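Local structure of Non-ribosomal peptide synthetase (Methanobrevibacter ruminantium, 6VTJ) at residues 328-331 with 336-339; 361-366 with 474-479; 319-324 with 367-372; 341-346 with 394-399; 140-145 with 215-220. The protein couples a peptide carrier domain to a reductase domain that probably releases the carrier-bound thioester product by NAD(P)H-dependent reduction. All blocks are in the same frame, centred on the assembly; numbering follows the deposited sequence.

Contact 1: residues 328-331 with 336-339; sequences GVFQ and TNAF. With PNS (4'-phosphopantetheine), chain B.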
# COMPACT_ATOMS: atom_id res chain seq x y z
N GLY A 328 -17.13 -9.21 -5.67
CA GLY A 328 -16.20 -8.62 -6.62
C GLY A 328 -16.04 -7.12 -6.54
O GLY A 328 -15.40 -6.53 -7.42
N VAL A 329 -16.59 -6.47 -5.52
CA VAL A 329 -16.57 -5.01 -5.46
C VAL A 329 -15.18 -4.57 -5.03
O VAL A 329 -14.63 -5.06 -4.04
CB VAL A 329 -17.65 -4.48 -4.50
CG1 VAL A 329 -17.36 -3.03 -4.13
CG2 VAL A 329 -19.00 -4.59 -5.14
N PHE A 330 -14.62 -3.61 -5.77
CA PHE A 330 -13.31 -3.03 -5.55
C PHE A 330 -13.46 -1.62 -4.97
O PHE A 330 -14.58 -1.16 -4.69
CB PHE A 330 -12.53 -3.04 -6.87
CG PHE A 330 -11.06 -2.75 -6.70
CD1 PHE A 330 -10.31 -3.42 -5.74
CD2 PHE A 330 -10.45 -1.78 -7.48
CE1 PHE A 330 -8.97 -3.15 -5.58
CE2 PHE A 330 -9.10 -1.47 -7.31
CZ PHE A 330 -8.35 -2.18 -6.36
N GLN A 331 -12.35 -0.91 -4.82
CA GLN A 331 -12.40 0.39 -4.14
C GLN A 331 -13.08 1.45 -5.02
O GLN A 331 -13.18 1.32 -6.24
CB GLN A 331 -10.98 0.84 -3.75
CG GLN A 331 -10.10 1.23 -4.91
CD GLN A 331 -8.63 1.08 -4.59
OE1 GLN A 331 -8.24 0.36 -3.66
NE2 GLN A 331 -7.79 1.75 -5.36
N THR A 336 -6.59 3.71 -9.54
CA THR A 336 -5.27 4.04 -8.99
C THR A 336 -4.45 2.84 -8.54
O THR A 336 -3.33 3.03 -8.04
CB THR A 336 -5.46 4.99 -7.81
OG1 THR A 336 -6.16 4.30 -6.77
CG2 THR A 336 -6.27 6.19 -8.25
N ASN A 337 -4.97 1.62 -8.65
CA ASN A 337 -4.26 0.43 -8.18
C ASN A 337 -3.17 0.02 -9.16
O ASN A 337 -3.45 -0.21 -10.34
CB ASN A 337 -5.24 -0.73 -8.00
CG ASN A 337 -4.60 -1.89 -7.31
OD1 ASN A 337 -4.10 -2.82 -7.96
ND2 ASN A 337 -4.56 -1.84 -5.97
N ALA A 338 -1.94 -0.18 -8.65
CA ALA A 338 -0.81 -0.48 -9.53
C ALA A 338 -0.87 -1.91 -10.09
O ALA A 338 -0.56 -2.13 -11.27
CB ALA A 338 0.51 -0.25 -8.79
N PHE A 339 -1.24 -2.89 -9.26
CA PHE A 339 -1.37 -4.26 -9.76
C PHE A 339 -2.39 -4.34 -10.89
O PHE A 339 -2.14 -4.94 -11.94
CB PHE A 339 -1.76 -5.18 -8.59
CG PHE A 339 -2.19 -6.56 -9.00
CD1 PHE A 339 -1.27 -7.51 -9.37
CD2 PHE A 339 -3.53 -6.91 -9.01
CE1 PHE A 339 -1.67 -8.78 -9.74
CE2 PHE A 339 -3.93 -8.17 -9.37
CZ PHE A 339 -2.99 -9.11 -9.73
O23 PNS B . -0.07 11.50 -7.27
P24 PNS B . -0.41 10.77 -8.49
O26 PNS B . -1.79 10.75 -8.88
O27 PNS B . -0.13 9.30 -8.15
C28 PNS B . 0.00 8.31 -9.12
C29 PNS B . 0.60 7.03 -8.58
C30 PNS B . 0.62 6.01 -9.69
C31 PNS B . 2.04 7.28 -8.15
C32 PNS B . -0.28 6.51 -7.43
O33 PNS B . -1.62 6.55 -7.83
C34 PNS B . 0.11 5.12 -6.95
O35 PNS B . 1.17 4.96 -6.44
N36 PNS B . -0.76 4.11 -7.12
C37 PNS B . -0.57 2.77 -6.69
C38 PNS B . -1.04 2.51 -5.27
C39 PNS B . -1.10 1.05 -4.96
O40 PNS B . -1.49 0.26 -5.75
N41 PNS B . -0.72 0.73 -3.77
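F330 meets N337 in a short-range contact between a loop after strand 313-322 and the start of helix 338-349, beside the bound 4'-phosphopantetheine. The F330 ring and the N337 amide stand almost perpendicular, 84° between planes, with N337 ND2 lying at the ring edge, in its plane, 3.8 Å from F330 CZ. N337 CB is just as close to that corner. The asparagine is the N-cap of helix 338-349: with CG anti to the backbone N (chi1 -171°), its OD1 turns back to accept from L340 N. Q331 CG sits over one face of the F330 ring, toward its rim, while Q331 NE2 runs on to within 3.3 Å of T336 OG1; each of these two polar ends is hydrogen-bonded to N333 O. A338 N donates to PNS O40 at 3.0 Å, nearly straight at 173°, and T336 O takes a weak bond from PNS N36; K222 NZ and H223 N bond the arm elsewhere. With an alanine here, L340 N would probably lose the cap N337 gives it, and the F330 ring edge its amide neighbour. Both bonds from this helix start use backbone atoms, so the grip here probably depends on the path of the chain more than on its side chains.

Contact 2: residues 361-366 with 474-479; sequences VDMSQI and EEYLKR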
# COMPACT_ATOMS: atom_id res chain seq x y z
N VAL A 361 1.23 -13.84 -7.23
CA VAL A 361 0.68 -12.80 -6.37
C VAL A 361 -0.35 -13.41 -5.44
O VAL A 361 -1.01 -14.39 -5.78
CB VAL A 361 0.07 -11.65 -7.20
CG1 VAL A 361 -1.34 -12.03 -7.68
CG2 VAL A 361 0.04 -10.40 -6.36
N ASP A 362 -0.44 -12.84 -4.24
CA ASP A 362 -1.60 -13.02 -3.38
C ASP A 362 -2.75 -12.16 -3.88
O ASP A 362 -2.55 -11.01 -4.30
CB ASP A 362 -1.25 -12.62 -1.95
CG ASP A 362 -0.98 -11.13 -1.80
OD1 ASP A 362 0.05 -10.64 -2.33
OD2 ASP A 362 -1.79 -10.44 -1.16
N MET A 363 -3.94 -12.72 -3.87
CA MET A 363 -5.16 -11.95 -4.08
C MET A 363 -5.87 -11.92 -2.72
O MET A 363 -6.67 -12.80 -2.39
CB MET A 363 -6.01 -12.52 -5.18
CG MET A 363 -5.23 -12.68 -6.49
SD MET A 363 -4.97 -11.14 -7.38
CE MET A 363 -6.64 -10.80 -7.95
N SER A 364 -5.54 -10.91 -1.93
CA SER A 364 -6.07 -10.80 -0.57
C SER A 364 -7.40 -10.07 -0.64
O SER A 364 -7.46 -8.84 -0.64
CB SER A 364 -5.06 -10.06 0.31
OG SER A 364 -3.86 -10.82 0.43
N GLN A 365 -8.49 -10.85 -0.71
CA GLN A 365 -9.83 -10.30 -0.83
C GLN A 365 -10.18 -9.45 0.38
O GLN A 365 -10.08 -9.91 1.53
CB GLN A 365 -10.84 -11.44 -1.00
CG GLN A 365 -10.50 -12.43 -2.15
CD GLN A 365 -9.75 -13.68 -1.68
OE1 GLN A 365 -9.18 -13.71 -0.58
NE2 GLN A 365 -9.78 -14.74 -2.50
N ILE A 366 -10.61 -8.20 0.13
CA ILE A 366 -10.68 -7.17 1.17
C ILE A 366 -11.60 -7.56 2.32
O ILE A 366 -11.36 -7.17 3.48
CB ILE A 366 -11.08 -5.82 0.54
CG1 ILE A 366 -10.81 -4.65 1.48
CG2 ILE A 366 -12.55 -5.82 0.21
CD1 ILE A 366 -9.37 -4.39 1.79
N GLU A 474 -11.09 -19.04 -10.73
CA GLU A 474 -11.58 -18.35 -11.93
C GLU A 474 -12.88 -17.61 -11.65
O GLU A 474 -13.04 -16.44 -12.05
CB GLU A 474 -11.77 -19.34 -13.09
CG GLU A 474 -12.02 -18.60 -14.41
CD GLU A 474 -11.95 -19.47 -15.67
OE1 GLU A 474 -12.95 -20.16 -16.00
OE2 GLU A 474 -10.91 -19.42 -16.36
N GLU A 475 -13.82 -18.26 -10.94
CA GLU A 475 -15.07 -17.60 -10.60
C GLU A 475 -14.82 -16.31 -9.84
O GLU A 475 -15.39 -15.26 -10.16
CB GLU A 475 -15.97 -18.56 -9.80
CG GLU A 475 -16.35 -19.86 -10.56
CD GLU A 475 -15.58 -21.11 -10.05
OE1 GLU A 475 -16.26 -22.06 -9.59
OE2 GLU A 475 -14.32 -21.13 -10.11
N TYR A 476 -13.95 -16.36 -8.82
CA TYR A 476 -13.66 -15.12 -8.10
C TYR A 476 -13.09 -14.09 -9.05
O TYR A 476 -13.55 -12.93 -9.08
CB TYR A 476 -12.71 -15.37 -6.93
CG TYR A 476 -12.09 -14.11 -6.45
CD1 TYR A 476 -12.83 -13.18 -5.74
CD2 TYR A 476 -10.75 -13.82 -6.72
CE1 TYR A 476 -12.26 -12.02 -5.29
CE2 TYR A 476 -10.17 -12.66 -6.27
CZ TYR A 476 -10.93 -11.77 -5.57
OH TYR A 476 -10.35 -10.60 -5.12
N LEU A 477 -12.13 -14.50 -9.89
CA LEU A 477 -11.53 -13.55 -10.82
C LEU A 477 -12.59 -13.00 -11.77
O LEU A 477 -12.59 -11.80 -12.08
CB LEU A 477 -10.37 -14.20 -11.58
CG LEU A 477 -9.11 -14.51 -10.74
CD1 LEU A 477 -8.05 -15.23 -11.57
CD2 LEU A 477 -8.51 -13.24 -10.08
N LYS A 478 -13.56 -13.83 -12.16
CA LYS A 478 -14.60 -13.30 -13.05
C LYS A 478 -15.45 -12.28 -12.32
O LYS A 478 -15.73 -11.20 -12.86
CB LYS A 478 -15.46 -14.43 -13.61
CG LYS A 478 -14.75 -15.25 -14.66
CD LYS A 478 -15.59 -16.44 -15.10
CE LYS A 478 -14.80 -17.31 -16.05
NZ LYS A 478 -15.43 -18.65 -16.26
N ARG A 479 -15.82 -12.57 -11.06
CA ARG A 479 -16.52 -11.58 -10.26
C ARG A 479 -15.73 -10.28 -10.26
O ARG A 479 -16.28 -9.20 -10.55
CB ARG A 479 -16.73 -12.08 -8.82
CG ARG A 479 -17.70 -13.25 -8.68
CD ARG A 479 -18.28 -13.35 -7.28
NE ARG A 479 -17.32 -13.85 -6.30
CZ ARG A 479 -16.86 -15.10 -6.26
NH1 ARG A 479 -17.28 -16.00 -7.15
NH2 ARG A 479 -15.99 -15.47 -5.33
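The Y476 ring presents one face to Q365, which reaches it from strand 360-365. Q365 CG touches the phenol end, 3.5 Å from Y476 CZ, and the chain then bends at chi2 (96°) to carry NE2 over the middle of the ring, 4.3 Å above its plane. Amide and ring stand 72° apart, far from a parallel stack. The amide's polar partners lie elsewhere: NE2 bonds P470 O, and OE1 is held weakly by N390 ND2. Y476 in turn points its hydroxyl past Q365 to S323 O, just beyond the end of neighbouring strand 313-322. M363 approaches the same ring obliquely through CB, while its thioether, bent at chi2 and chi3, ends with CE 3.7 Å from L477 CD2, the two side chains crossing near a right angle. The setting is the Rossmann-type sheet of the reductase, where strand 360-365 lies parallel to strand 313-322 and the late helix 474-485 packs across their side chains. R479 brings NH2 to the Y476 ring edge, in plane, and lays a guanidinium face over Y476 CA, while its NE bonds Y325 O. On the strand side, S364 OG donates to the anti lone pair of D362 OD2 at 2.6 Å, and OD2 is also bonded by N320 N.

Contact 3: residues 319-324 with 367-372; sequences GNLMSR and DYVAKG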
# COMPACT_ATOMS: atom_id res chain seq x y z
N GLY A 319 -1.04 -7.47 2.11
CA GLY A 319 -0.40 -7.61 0.83
C GLY A 319 -1.11 -6.87 -0.29
O GLY A 319 -1.23 -5.65 -0.26
N ASN A 320 -1.60 -7.63 -1.27
CA ASN A 320 -2.24 -7.10 -2.47
C ASN A 320 -3.75 -7.05 -2.23
O ASN A 320 -4.47 -8.02 -2.45
CB ASN A 320 -1.88 -7.98 -3.67
CG ASN A 320 -2.50 -7.51 -4.99
OD1 ASN A 320 -2.70 -6.32 -5.22
ND2 ASN A 320 -2.78 -8.46 -5.86
N LEU A 321 -4.24 -5.88 -1.79
CA LEU A 321 -5.62 -5.70 -1.34
C LEU A 321 -6.56 -5.67 -2.55
O LEU A 321 -6.60 -4.67 -3.29
CB LEU A 321 -5.75 -4.42 -0.52
CG LEU A 321 -4.93 -4.36 0.76
CD1 LEU A 321 -5.26 -3.11 1.54
CD2 LEU A 321 -5.16 -5.60 1.63
N MET A 322 -7.37 -6.71 -2.70
CA MET A 322 -8.18 -6.91 -3.89
C MET A 322 -9.67 -6.94 -3.56
O MET A 322 -10.09 -6.86 -2.40
CB MET A 322 -7.74 -8.19 -4.61
CG MET A 322 -6.43 -7.98 -5.40
SD MET A 322 -6.70 -6.94 -6.86
CE MET A 322 -5.88 -5.37 -6.47
N SER A 323 -10.48 -7.10 -4.61
CA SER A 323 -11.93 -6.98 -4.52
C SER A 323 -12.54 -8.04 -3.61
O SER A 323 -11.98 -9.14 -3.43
CB SER A 323 -12.54 -7.10 -5.91
OG SER A 323 -11.76 -6.38 -6.83
N ARG A 324 -13.71 -7.71 -3.06
CA ARG A 324 -14.44 -8.62 -2.18
C ARG A 324 -14.61 -9.98 -2.82
O ARG A 324 -14.89 -10.10 -4.02
CB ARG A 324 -15.82 -8.06 -1.83
CG ARG A 324 -15.78 -6.89 -0.88
CD ARG A 324 -17.09 -6.71 -0.14
NE ARG A 324 -18.19 -6.27 -1.01
CZ ARG A 324 -18.73 -5.06 -0.99
NH1 ARG A 324 -18.25 -4.14 -0.17
NH2 ARG A 324 -19.75 -4.75 -1.79
N ASP A 367 -12.66 -8.33 2.04
CA ASP A 367 -13.54 -8.74 3.13
C ASP A 367 -12.84 -9.76 4.02
O ASP A 367 -12.96 -9.72 5.25
CB ASP A 367 -14.90 -9.27 2.61
CG ASP A 367 -14.79 -10.18 1.38
OD1 ASP A 367 -13.71 -10.32 0.77
OD2 ASP A 367 -15.84 -10.75 0.99
N TYR A 368 -12.02 -10.62 3.41
CA TYR A 368 -11.25 -11.55 4.22
C TYR A 368 -10.03 -10.89 4.87
O TYR A 368 -9.66 -11.28 5.97
CB TYR A 368 -10.89 -12.77 3.38
CG TYR A 368 -12.07 -13.71 3.32
CD1 TYR A 368 -13.15 -13.44 2.49
CD2 TYR A 368 -12.13 -14.84 4.13
CE1 TYR A 368 -14.23 -14.27 2.45
CE2 TYR A 368 -13.22 -15.69 4.10
CZ TYR A 368 -14.26 -15.40 3.26
OH TYR A 368 -15.35 -16.24 3.23
N VAL A 369 -9.43 -9.85 4.25
CA VAL A 369 -8.41 -9.09 4.96
C VAL A 369 -8.98 -8.53 6.25
O VAL A 369 -8.37 -8.63 7.32
CB VAL A 369 -7.82 -7.97 4.09
CG1 VAL A 369 -6.82 -7.16 4.90
CG2 VAL A 369 -7.14 -8.54 2.87
N ALA A 370 -10.17 -7.92 6.16
CA ALA A 370 -10.76 -7.31 7.36
C ALA A 370 -11.11 -8.36 8.42
O ALA A 370 -10.86 -8.14 9.62
CB ALA A 370 -11.99 -6.48 6.98
N LYS A 371 -11.69 -9.49 8.00
CA LYS A 371 -11.92 -10.58 8.95
C LYS A 371 -10.63 -11.02 9.63
O LYS A 371 -10.60 -11.24 10.85
CB LYS A 371 -12.56 -11.78 8.25
CG LYS A 371 -13.98 -11.57 7.79
CD LYS A 371 -14.56 -12.89 7.32
CE LYS A 371 -15.70 -12.69 6.34
NZ LYS A 371 -16.26 -14.02 5.93
N GLY A 372 -9.55 -11.16 8.86
CA GLY A 372 -8.30 -11.60 9.44
C GLY A 372 -7.68 -10.58 10.37
O GLY A 372 -7.00 -10.95 11.34
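Two kinds of interaction join L321 and R324 to V369 and D367. The apolar one is small: L321 CD2 reaches both methyls of V369, 3.8 Å from V369 CG2, with the two side chains crossing at about a right angle. The second is a van der Waals contact of a polar group, since D367 does not pair with the guanidinium of R324. Its carboxylate lies against the root of the arginine, OD1 3.5 Å from R324 CA, while R324 NE stays 5.4 Å from D367 OD2. R324 turns away instead to a salt bridge with D327 and to H141 NE2 and Y177 O. With CG tucked between the backbone N and the carbonyl carbon (chi1 42°), the D367 carboxylate meets the backbone that follows R324: OD1 accepts from Y325 N, OD2 weakly from S326 N. OD1 also takes a weak bond, 3.1 Å, from Y368 N. Replacing D367 by alanine is likely to leave Y325 N and S326 N without their acceptor, so that the turn after the strand could shift. Helix packing on a parallel sheet in this way is typical of a Rossmann-type alpha/beta fold: helix 366-376 lies against strand 313-322 and, through V369 on L138, beside helix 137-149.

Contact 4: residues 341-346 with 394-399; sequences NNIKTI and ISHRDI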
# COMPACT_ATOMS: atom_id res chain seq x y z
N ASN A 341 -3.45 -1.85 -12.81
CA ASN A 341 -3.05 -1.09 -13.99
C ASN A 341 -2.00 -1.82 -14.80
O ASN A 341 -1.95 -1.70 -16.03
CB ASN A 341 -2.54 0.31 -13.60
CG ASN A 341 -3.67 1.27 -13.25
OD1 ASN A 341 -4.78 1.18 -13.78
ND2 ASN A 341 -3.39 2.19 -12.34
N ASN A 342 -1.13 -2.58 -14.12
CA ASN A 342 -0.20 -3.46 -14.81
C ASN A 342 -0.95 -4.50 -15.63
O ASN A 342 -0.64 -4.72 -16.81
CB ASN A 342 0.73 -4.10 -13.77
CG ASN A 342 1.43 -5.33 -14.30
OD1 ASN A 342 2.48 -5.24 -14.95
N ILE A 343 -1.98 -5.13 -15.02
CA ILE A 343 -2.86 -6.04 -15.76
C ILE A 343 -3.53 -5.34 -16.95
O ILE A 343 -3.73 -5.93 -18.02
CB ILE A 343 -3.92 -6.64 -14.82
CG1 ILE A 343 -3.27 -7.35 -13.63
CG2 ILE A 343 -4.82 -7.58 -15.58
CD1 ILE A 343 -2.56 -8.59 -14.00
N LYS A 344 -3.93 -4.08 -16.76
CA LYS A 344 -4.55 -3.33 -17.86
C LYS A 344 -3.57 -3.18 -19.01
O LYS A 344 -3.95 -3.30 -20.18
CB LYS A 344 -5.00 -1.94 -17.39
CG LYS A 344 -6.00 -1.28 -18.31
CD LYS A 344 -6.01 0.25 -18.14
CE LYS A 344 -7.11 0.68 -17.22
NZ LYS A 344 -8.00 1.71 -17.83
N THR A 345 -2.32 -2.86 -18.71
CA THR A 345 -1.33 -2.73 -19.78
C THR A 345 -1.17 -4.06 -20.51
O THR A 345 -1.10 -4.08 -21.74
CB THR A 345 0.01 -2.26 -19.23
OG1 THR A 345 -0.07 -0.86 -18.95
CG2 THR A 345 1.11 -2.49 -20.25
N ILE A 346 -1.11 -5.16 -19.76
CA ILE A 346 -0.97 -6.46 -20.41
C ILE A 346 -2.14 -6.69 -21.35
O ILE A 346 -1.97 -7.19 -22.48
CB ILE A 346 -0.84 -7.59 -19.36
CG1 ILE A 346 0.57 -7.65 -18.79
CG2 ILE A 346 -1.19 -8.92 -19.96
CD1 ILE A 346 0.68 -8.54 -17.56
N ILE A 394 -1.57 -17.06 -6.92
CA ILE A 394 -1.84 -17.36 -8.32
C ILE A 394 -0.76 -16.70 -9.16
O ILE A 394 0.03 -15.89 -8.67
CB ILE A 394 -3.25 -16.91 -8.76
CG1 ILE A 394 -3.44 -15.41 -8.60
CG2 ILE A 394 -4.31 -17.61 -7.95
CD1 ILE A 394 -4.79 -14.94 -9.13
N SER A 395 -0.72 -17.05 -10.44
CA SER A 395 0.21 -16.40 -11.36
C SER A 395 -0.56 -15.54 -12.34
O SER A 395 -1.78 -15.53 -12.36
CB SER A 395 1.06 -17.44 -12.10
OG SER A 395 0.30 -18.03 -13.12
N HIS A 396 0.19 -14.81 -13.18
CA HIS A 396 -0.46 -13.99 -14.18
C HIS A 396 -1.02 -14.82 -15.32
O HIS A 396 -1.83 -14.31 -16.09
CB HIS A 396 0.49 -12.92 -14.70
CG HIS A 396 0.63 -11.76 -13.76
ND1 HIS A 396 1.36 -11.83 -12.59
CD2 HIS A 396 0.10 -10.51 -13.79
CE1 HIS A 396 1.29 -10.67 -11.95
NE2 HIS A 396 0.53 -9.86 -12.66
N ARG A 397 -0.63 -16.09 -15.43
CA ARG A 397 -1.33 -16.99 -16.34
C ARG A 397 -2.74 -17.27 -15.83
O ARG A 397 -3.68 -17.33 -16.61
CB ARG A 397 -0.55 -18.29 -16.51
CG ARG A 397 0.85 -18.12 -17.06
CD ARG A 397 1.56 -19.46 -17.25
NE ARG A 397 2.87 -19.27 -17.84
CZ ARG A 397 3.98 -19.07 -17.15
NH1 ARG A 397 3.95 -19.07 -15.82
NH2 ARG A 397 5.13 -18.87 -17.78
N ASP A 398 -2.90 -17.40 -14.51
CA ASP A 398 -4.24 -17.55 -13.95
C ASP A 398 -5.08 -16.33 -14.25
O ASP A 398 -6.25 -16.43 -14.69
CB ASP A 398 -4.16 -17.77 -12.44
CG ASP A 398 -3.51 -19.08 -12.08
OD1 ASP A 398 -3.96 -20.11 -12.62
OD2 ASP A 398 -2.56 -19.07 -11.27
N ILE A 399 -4.49 -15.14 -14.05
CA ILE A 399 -5.23 -13.91 -14.28
C ILE A 399 -5.59 -13.78 -15.75
O ILE A 399 -6.73 -13.47 -16.10
CB ILE A 399 -4.45 -12.69 -13.79
CG1 ILE A 399 -4.46 -12.65 -12.26
CG2 ILE A 399 -5.04 -11.43 -14.38
CD1 ILE A 399 -3.11 -12.34 -11.67
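I343 pushes its CD1 methyl against the H396 ring, 3.3 Å from H396 CD2 and 3.6 Å from H396 NE2, a tight and oblique approach. The same methyl touches I399 CG2 at 3.8 Å, so it wedges between two residues of one helix face. I346 CD1 comes to the ring more loosely from the next turn of helix 338-349. I399 adds its own CD1 over one face of the imidazole, toward the rim. H396 holds CG anti to its carbonyl carbon (chi1 -78°), which directs the ring at helix 338-349, and the bond from ND1 to E359 O helps fix its rotation. The start of helix 396-403 is held by a capping box: S395 N donates to D398 OD2 at 2.9 Å and 175°, and S395 OG takes a weak bond from R397 N. That box sets the first turn from which H396 and I399 project toward helix 338-349. Further out, I346 rests on M356 and I399 on F481, while R397 forms a salt bridge with E412 and a hydrogen bond to S358 OG.

Contact 5: residues 140-145 with 215-220; sequences IHILYE and INSAAL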
# COMPACT_ATOMS: atom_id res chain seq x y z
N ILE A 140 -13.25 0.78 5.61
CA ILE A 140 -14.70 0.57 5.52
C ILE A 140 -15.04 -0.89 5.72
O ILE A 140 -16.08 -1.23 6.31
CB ILE A 140 -15.23 1.11 4.17
CG1 ILE A 140 -16.74 1.25 4.21
CG2 ILE A 140 -14.83 0.23 2.98
CD1 ILE A 140 -17.22 2.18 5.26
N HIS A 141 -14.18 -1.79 5.26
CA HIS A 141 -14.48 -3.20 5.40
C HIS A 141 -14.14 -3.72 6.78
O HIS A 141 -14.79 -4.65 7.26
CB HIS A 141 -13.76 -3.97 4.31
CG HIS A 141 -14.42 -3.82 2.97
ND1 HIS A 141 -13.99 -2.91 2.03
CD2 HIS A 141 -15.52 -4.42 2.45
CE1 HIS A 141 -14.77 -2.98 0.97
NE2 HIS A 141 -15.71 -3.88 1.20
N ILE A 142 -13.13 -3.13 7.44
CA ILE A 142 -12.95 -3.39 8.86
C ILE A 142 -14.20 -2.97 9.64
O ILE A 142 -14.66 -3.68 10.53
CB ILE A 142 -11.69 -2.69 9.41
CG1 ILE A 142 -10.42 -3.28 8.78
CG2 ILE A 142 -11.68 -2.75 10.95
CD1 ILE A 142 -9.11 -2.58 9.18
N LEU A 143 -14.77 -1.81 9.30
CA LEU A 143 -15.98 -1.37 10.00
C LEU A 143 -17.14 -2.32 9.72
O LEU A 143 -17.89 -2.70 10.63
CB LEU A 143 -16.33 0.06 9.58
CG LEU A 143 -17.74 0.56 9.86
CD1 LEU A 143 -17.98 0.59 11.35
CD2 LEU A 143 -17.95 1.95 9.27
N TYR A 144 -17.30 -2.70 8.46
CA TYR A 144 -18.30 -3.70 8.09
C TYR A 144 -18.17 -4.97 8.93
O TYR A 144 -19.13 -5.40 9.58
CB TYR A 144 -18.17 -4.02 6.61
CG TYR A 144 -19.22 -4.98 6.10
CD1 TYR A 144 -20.52 -4.55 5.89
CD2 TYR A 144 -18.91 -6.30 5.83
CE1 TYR A 144 -21.49 -5.40 5.42
CE2 TYR A 144 -19.86 -7.17 5.35
CZ TYR A 144 -21.16 -6.71 5.15
OH TYR A 144 -22.13 -7.56 4.69
N GLU A 145 -16.98 -5.58 8.93
CA GLU A 145 -16.81 -6.83 9.66
C GLU A 145 -16.98 -6.64 11.16
O GLU A 145 -17.44 -7.55 11.86
CB GLU A 145 -15.45 -7.46 9.38
CG GLU A 145 -15.25 -7.92 7.94
CD GLU A 145 -16.22 -9.02 7.50
OE1 GLU A 145 -16.63 -9.85 8.35
OE2 GLU A 145 -16.55 -9.05 6.29
N ILE A 215 -7.23 0.54 15.88
CA ILE A 215 -6.85 -0.07 14.61
C ILE A 215 -6.54 1.05 13.63
O ILE A 215 -7.43 1.82 13.23
CB ILE A 215 -7.94 -1.01 14.07
CG1 ILE A 215 -8.30 -2.04 15.15
CG2 ILE A 215 -7.43 -1.70 12.82
CD1 ILE A 215 -9.15 -3.21 14.67
N ASN A 216 -5.26 1.17 13.27
CA ASN A 216 -4.76 2.26 12.44
C ASN A 216 -4.59 1.76 11.02
O ASN A 216 -3.55 1.18 10.65
CB ASN A 216 -3.45 2.83 12.98
CG ASN A 216 -3.10 4.13 12.29
OD1 ASN A 216 -3.84 5.11 12.42
ND2 ASN A 216 -2.04 4.14 11.51
N SER A 217 -5.64 1.95 10.22
CA SER A 217 -5.59 1.65 8.80
C SER A 217 -5.50 2.90 7.95
O SER A 217 -5.36 2.79 6.74
CB SER A 217 -6.80 0.81 8.38
OG SER A 217 -7.94 1.63 8.22
N ALA A 218 -5.57 4.10 8.55
CA ALA A 218 -5.33 5.31 7.78
C ALA A 218 -3.90 5.29 7.29
O ALA A 218 -2.97 5.03 8.06
CB ALA A 218 -5.56 6.56 8.62
N ALA A 219 -3.73 5.58 6.00
CA ALA A 219 -2.46 5.57 5.30
C ALA A 219 -2.62 6.30 3.97
O ALA A 219 -3.69 6.26 3.36
CB ALA A 219 -1.96 4.15 5.02
N LEU A 220 -1.53 6.91 3.51
CA LEU A 220 -1.42 7.39 2.14
C LEU A 220 -0.60 6.35 1.38
O LEU A 220 0.59 6.18 1.65
CB LEU A 220 -0.79 8.79 2.12
CG LEU A 220 -0.06 9.28 0.87
CD1 LEU A 220 -1.04 9.27 -0.27
CD2 LEU A 220 0.38 10.69 1.10
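I142 and S217 mark the closest backbone approach, 8.9 Å between their CA atoms, where a turn of helix 137-149 passes over the end of strand 213-216. This is the Rossmann-type part of the reductase, probably its dinucleotide-binding half: strand 129-132 leads through a glycine-rich loop, probably the dinucleotide-binding one of extended short-chain dehydrogenases, into helix 137-149. Strand 213-216 runs parallel beside strand 129-132, with I215 bonded through its backbone to L130 and T132. The helix thus packs on the strand next to the one it follows. Between the segments the link is wholly apolar and rather light, burying 108 Å² in all. I142 carries it, its CB directed at the strand and its chain extended (chi2 176°), which brings CD1 in between I215 and S217, on the same side of the backbone. That methyl lies 4.1 Å from I215 CG2, approached obliquely, and 4.2 Å from S217 CB. N216, between them, faces away from the helix and uses its amide on T132 OG1 and Q255 OE1. S217 offers only its CB to the isoleucine; with chi1 at 79°, OG lies between the backbone N and the carbonyl carbon and is hydrogen-bonded to T132 O.

How the contacts relate
Along the chain contact 5 closes first, contact 1 is nested within the loop closed by contact 3, and contacts 2, 3 and 4 interleave. Contacts 2 to 5 all reach one mixed sheet: contact 5 uses strand 213-216, contact 3 strand 313-322, contact 2 its neighbour 360-365, and contact 4 the short strand 394-395 antiparallel to that. Contacts 2 and 3 have centres about 10 Å apart, whereas contacts 4 and 5 lie about 27 Å apart without touching. Contacts 1 and 4 share helix 338-349, and F339 at its start packs on M363 of contact 2 and on H396 and I399 of contact 4. The helix start holding the carrier's phosphopantetheine arm is thereby tied to the sheet core.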